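PDB 3VDG: probable glucarate dehydratase from Mycobacterium smegmatis str. MC2 155, which probably catalyses the dehydration of glucarate, as a metal-dependent member of the enolase superfamily. Local coordinates for residues 58-63 with 403-408. Sequence-based numbering, arbitrary orientation.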
ATOM      1  N   ARG A  58      -5.302  28.230   4.009  1.00 23.27           N
ATOM      2  CA  ARG A  58      -5.130  27.022   3.174  1.00 18.71           C
ATOM      3  C   ARG A  58      -4.725  27.475   1.775  1.00 22.70           C
ATOM      4  O   ARG A  58      -4.872  28.662   1.435  1.00 22.55           O
ATOM      5  CB  ARG A  58      -6.416  26.192   3.104  1.00 18.30           C
ATOM      6  CG  ARG A  58      -6.966  25.782   4.465  1.00 21.15           C
ATOM      7  CD  ARG A  58      -6.121  24.710   5.129  1.00 22.17           C
ATOM      8  NE  ARG A  58      -6.391  23.383   4.567  1.00 18.74           N
ATOM      9  CZ  ARG A  58      -5.773  22.287   4.960  1.00 31.21           C
ATOM     10  NH1 ARG A  58      -4.842  22.353   5.924  1.00 20.04           N
ATOM     11  NH2 ARG A  58      -6.083  21.129   4.395  1.00 25.38           N
ATOM     12  N   ALA A  59      -4.160  26.559   0.993  1.00 20.71           N
ATOM     13  CA  ALA A  59      -3.838  26.829  -0.411  1.00 20.21           C
ATOM     14  C   ALA A  59      -4.665  25.865  -1.249  1.00 28.52           C
ATOM     15  O   ALA A  59      -4.703  24.665  -0.980  1.00 24.27           O
ATOM     16  CB  ALA A  59      -2.347  26.649  -0.683  1.00 18.66           C
ATOM     17  N   VAL A  60      -5.373  26.409  -2.222  1.00 20.88           N
ATOM     18  CA  VAL A  60      -6.161  25.607  -3.163  1.00 19.29           C
ATOM     19  C   VAL A  60      -5.333  25.374  -4.408  1.00 20.27           C
ATOM     20  O   VAL A  60      -4.773  26.329  -4.993  1.00 23.55           O
ATOM     21  CB  VAL A  60      -7.458  26.333  -3.533  1.00 25.93           C
ATOM     22  CG1 VAL A  60      -8.151  25.637  -4.712  1.00 25.11           C
ATOM     23  CG2 VAL A  60      -8.380  26.406  -2.310  1.00 17.82           C
ATOM     24  N   ILE A  61      -5.217  24.106  -4.799  1.00 17.02           N
ATOM     25  CA  ILE A  61      -4.539  23.725  -6.033  1.00 18.91           C
ATOM     26  C   ILE A  61      -5.576  23.420  -7.092  1.00 23.99           C
ATOM     27  O   ILE A  61      -6.480  22.617  -6.872  1.00 20.51           O
ATOM     28  CB  ILE A  61      -3.620  22.480  -5.874  1.00 20.73           C
ATOM     29  CG1 ILE A  61      -2.283  22.857  -5.229  1.00 26.64           C
ATOM     30  CG2 ILE A  61      -3.277  21.876  -7.235  1.00 24.49           C
ATOM     31  CD1 ILE A  61      -2.392  23.237  -3.776  1.00 29.66           C
ATOM     32  N   GLN A  62      -5.451  24.087  -8.235  1.00 19.01           N
ATOM     33  CA  GLN A  62      -6.248  23.741  -9.414  1.00 20.39           C
ATOM     34  C   GLN A  62      -5.237  23.221 -10.418  1.00 25.82           C
ATOM     35  O   GLN A  62      -4.344  23.957 -10.863  1.00 21.82           O
ATOM     36  CB  GLN A  62      -6.995  24.964  -9.954  1.00 18.85           C
ATOM     37  CG  GLN A  62      -8.297  25.262  -9.219  1.00 20.77           C
ATOM     38  CD  GLN A  62      -8.858  26.637  -9.564  1.00 26.65           C
ATOM     39  OE1 GLN A  62      -8.211  27.654  -9.326  1.00 25.77           O
ATOM     40  NE2 GLN A  62     -10.061  26.667 -10.123  1.00 24.95           N
ATOM     41  N   LEU A  63      -5.323  21.930 -10.722  1.00 20.65           N
ATOM     42  CA  LEU A  63      -4.301  21.295 -11.543  1.00 18.08           C
ATOM     43  C   LEU A  63      -4.906  21.147 -12.937  1.00 18.24           C
ATOM     44  O   LEU A  63      -5.882  20.421 -13.115  1.00 22.22           O
ATOM     45  CB  LEU A  63      -3.930  19.921 -10.959  1.00 20.19           C
ATOM     46  CG  LEU A  63      -2.877  19.154 -11.758  1.00 23.24           C
ATOM     47  CD1 LEU A  63      -1.536  19.850 -11.609  1.00 19.67           C
ATOM     48  CD2 LEU A  63      -2.757  17.696 -11.320  1.00 18.88           C
ATOM     49  N   VAL A 403     -16.521  17.331  -5.772  1.00 24.44           N
ATOM     50  CA  VAL A 403     -16.797  18.730  -5.436  1.00 21.80           C
ATOM     51  C   VAL A 403     -16.172  19.584  -6.529  1.00 23.75           C
ATOM     52  O   VAL A 403     -15.210  19.149  -7.172  1.00 23.08           O
ATOM     53  CB  VAL A 403     -16.216  19.138  -4.060  1.00 22.73           C
ATOM     54  CG1 VAL A 403     -16.959  18.422  -2.939  1.00 23.56           C
ATOM     55  CG2 VAL A 403     -14.726  18.821  -3.989  1.00 23.87           C
ATOM     56  N   GLU A 404     -16.708  20.787  -6.744  1.00 25.57           N
ATOM     57  CA  GLU A 404     -16.179  21.713  -7.769  1.00 26.88           C
ATOM     58  C   GLU A 404     -16.009  23.110  -7.198  1.00 24.73           C
ATOM     59  O   GLU A 404     -16.767  23.519  -6.324  1.00 26.41           O
ATOM     60  CB  GLU A 404     -17.122  21.793  -8.982  1.00 32.11           C
ATOM     61  CG  GLU A 404     -17.321  20.473  -9.717  1.00 53.16           C
ATOM     62  CD  GLU A 404     -18.001  20.636 -11.071  1.00 96.59           C
ATOM     63  OE1 GLU A 404     -18.125  21.781 -11.566  1.00 53.40           O
ATOM     64  OE2 GLU A 404     -18.410  19.612 -11.655  1.00 59.88           O
ATOM     65  N   ILE A 405     -15.025  23.842  -7.709  1.00 24.44           N
ATOM     66  CA  ILE A 405     -14.747  25.186  -7.207  1.00 26.63           C
ATOM     67  C   ILE A 405     -15.915  26.111  -7.505  1.00 36.83           C
ATOM     68  O   ILE A 405     -16.528  26.041  -8.577  1.00 28.97           O
ATOM     69  CB  ILE A 405     -13.485  25.783  -7.851  1.00 28.60           C
ATOM     70  CG1 ILE A 405     -12.222  25.119  -7.296  1.00 28.51           C
ATOM     71  CG2 ILE A 405     -13.408  27.293  -7.602  1.00 32.56           C
ATOM     72  CD1 ILE A 405     -12.002  25.400  -5.831  1.00 23.86           C
ATOM     73  N   ASP A 406     -16.235  26.949  -6.530  1.00 27.20           N
ATOM     74  CA  ASP A 406     -17.129  28.088  -6.717  1.00 25.88           C
ATOM     75  C   ASP A 406     -16.185  29.273  -6.868  1.00 30.28           C
ATOM     76  O   ASP A 406     -15.560  29.711  -5.893  1.00 25.52           O
ATOM     77  CB  ASP A 406     -18.023  28.208  -5.488  1.00 25.52           C
ATOM     78  CG  ASP A 406     -18.856  29.485  -5.471  1.00 49.30           C
ATOM     79  OD1 ASP A 406     -18.515  30.468  -6.164  1.00 40.07           O
ATOM     80  OD2 ASP A 406     -19.850  29.509  -4.725  1.00 33.20           O
ATOM     81  N   GLU A 407     -16.025  29.765  -8.100  1.00 26.74           N
ATOM     82  CA  GLU A 407     -14.985  30.765  -8.368  1.00 27.40           C
ATOM     83  C   GLU A 407     -15.212  32.075  -7.576  1.00 27.46           C
ATOM     84  O   GLU A 407     -14.251  32.760  -7.209  1.00 29.62           O
ATOM     85  CB  GLU A 407     -14.826  31.042  -9.874  1.00 28.50           C
ATOM     86  CG  GLU A 407     -14.206  29.896 -10.690  1.00 35.78           C
ATOM     87  CD  GLU A 407     -12.691  29.691 -10.490  1.00 52.83           C
ATOM     88  OE1 GLU A 407     -12.001  30.525  -9.857  1.00 38.97           O
ATOM     89  OE2 GLU A 407     -12.161  28.673 -10.990  1.00 35.38           O
ATOM     90  N   ASP A 408     -16.471  32.410  -7.307  1.00 24.77           N
ATOM     91  CA  ASP A 408     -16.754  33.627  -6.547  1.00 34.37           C
ATOM     92  C   ASP A 408     -16.357  33.451  -5.091  1.00 31.27           C
ATOM     93  O   ASP A 408     -15.834  34.377  -4.469  1.00 31.80           O
ATOM     94  CB  ASP A 408     -18.235  34.000  -6.626  1.00 36.03           C
ATOM     95  CG  ASP A 408     -18.623  34.559  -7.988  1.00 54.46           C
ATOM     96  OD1 ASP A 408     -17.745  35.048  -8.734  1.00 38.37           O
ATOM     97  OD2 ASP A 408     -19.816  34.497  -8.315  1.00 44.74           O
TER
HETATM   98  O   HOH W   1      -8.983  30.224  -9.904  1.00 26.85           O
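Gln-62 on strand 55-65 and Glu-407 in the first turn of helix 407-420 meet through their flat end groups. NE2 of Gln-62 donates to OE2 of Glu-407 at 3.0 Å, with an N-H...O angle of 150°. The acceptor lies in the amide plane, whereas the donor reaches the syn side of OE2 from 27° outside the carboxylate plane. One water joins the amide oxygen to the second carboxylate oxygen, donating to OE1 of Gln-62 at 2.7 Å and to OE1 of Glu-407 at 3.0 Å. Direct bond and water together close a ring that uses both ends of the amide and both carboxylate oxygens, which should limit rotation of either group. Gln-62 crosses the gap with its chain extended beyond CG; Glu-407 instead bends at chi2 (-74°), bringing its carboxylate back toward the strand. Strand 55-65 is the centre of the three-stranded antiparallel sheet in the N-terminal capping domain of the enolase fold, and the turn leading into helix 407-420 packs against one face of that sheet. The apolar part of the contact is small. CD1 of Ile-405 meets, tip to tip at 4.0 Å, the CG1 methyl that Val-60 holds anti to its own nitrogen. Farther back, CG1 of Ile-405 lies 3.9 Å from NE2 of Gln-62, bordering the amide beside its bond to Glu-407. Leu-72 of strand 70-75 touches both Ile-405 and Gln-62. At the helix start Asp-406 is the N-cap, its OD1 accepting a weak bond from N of Asp-408 at 3.0 Å and a hydrogen bond from N of Ala-409.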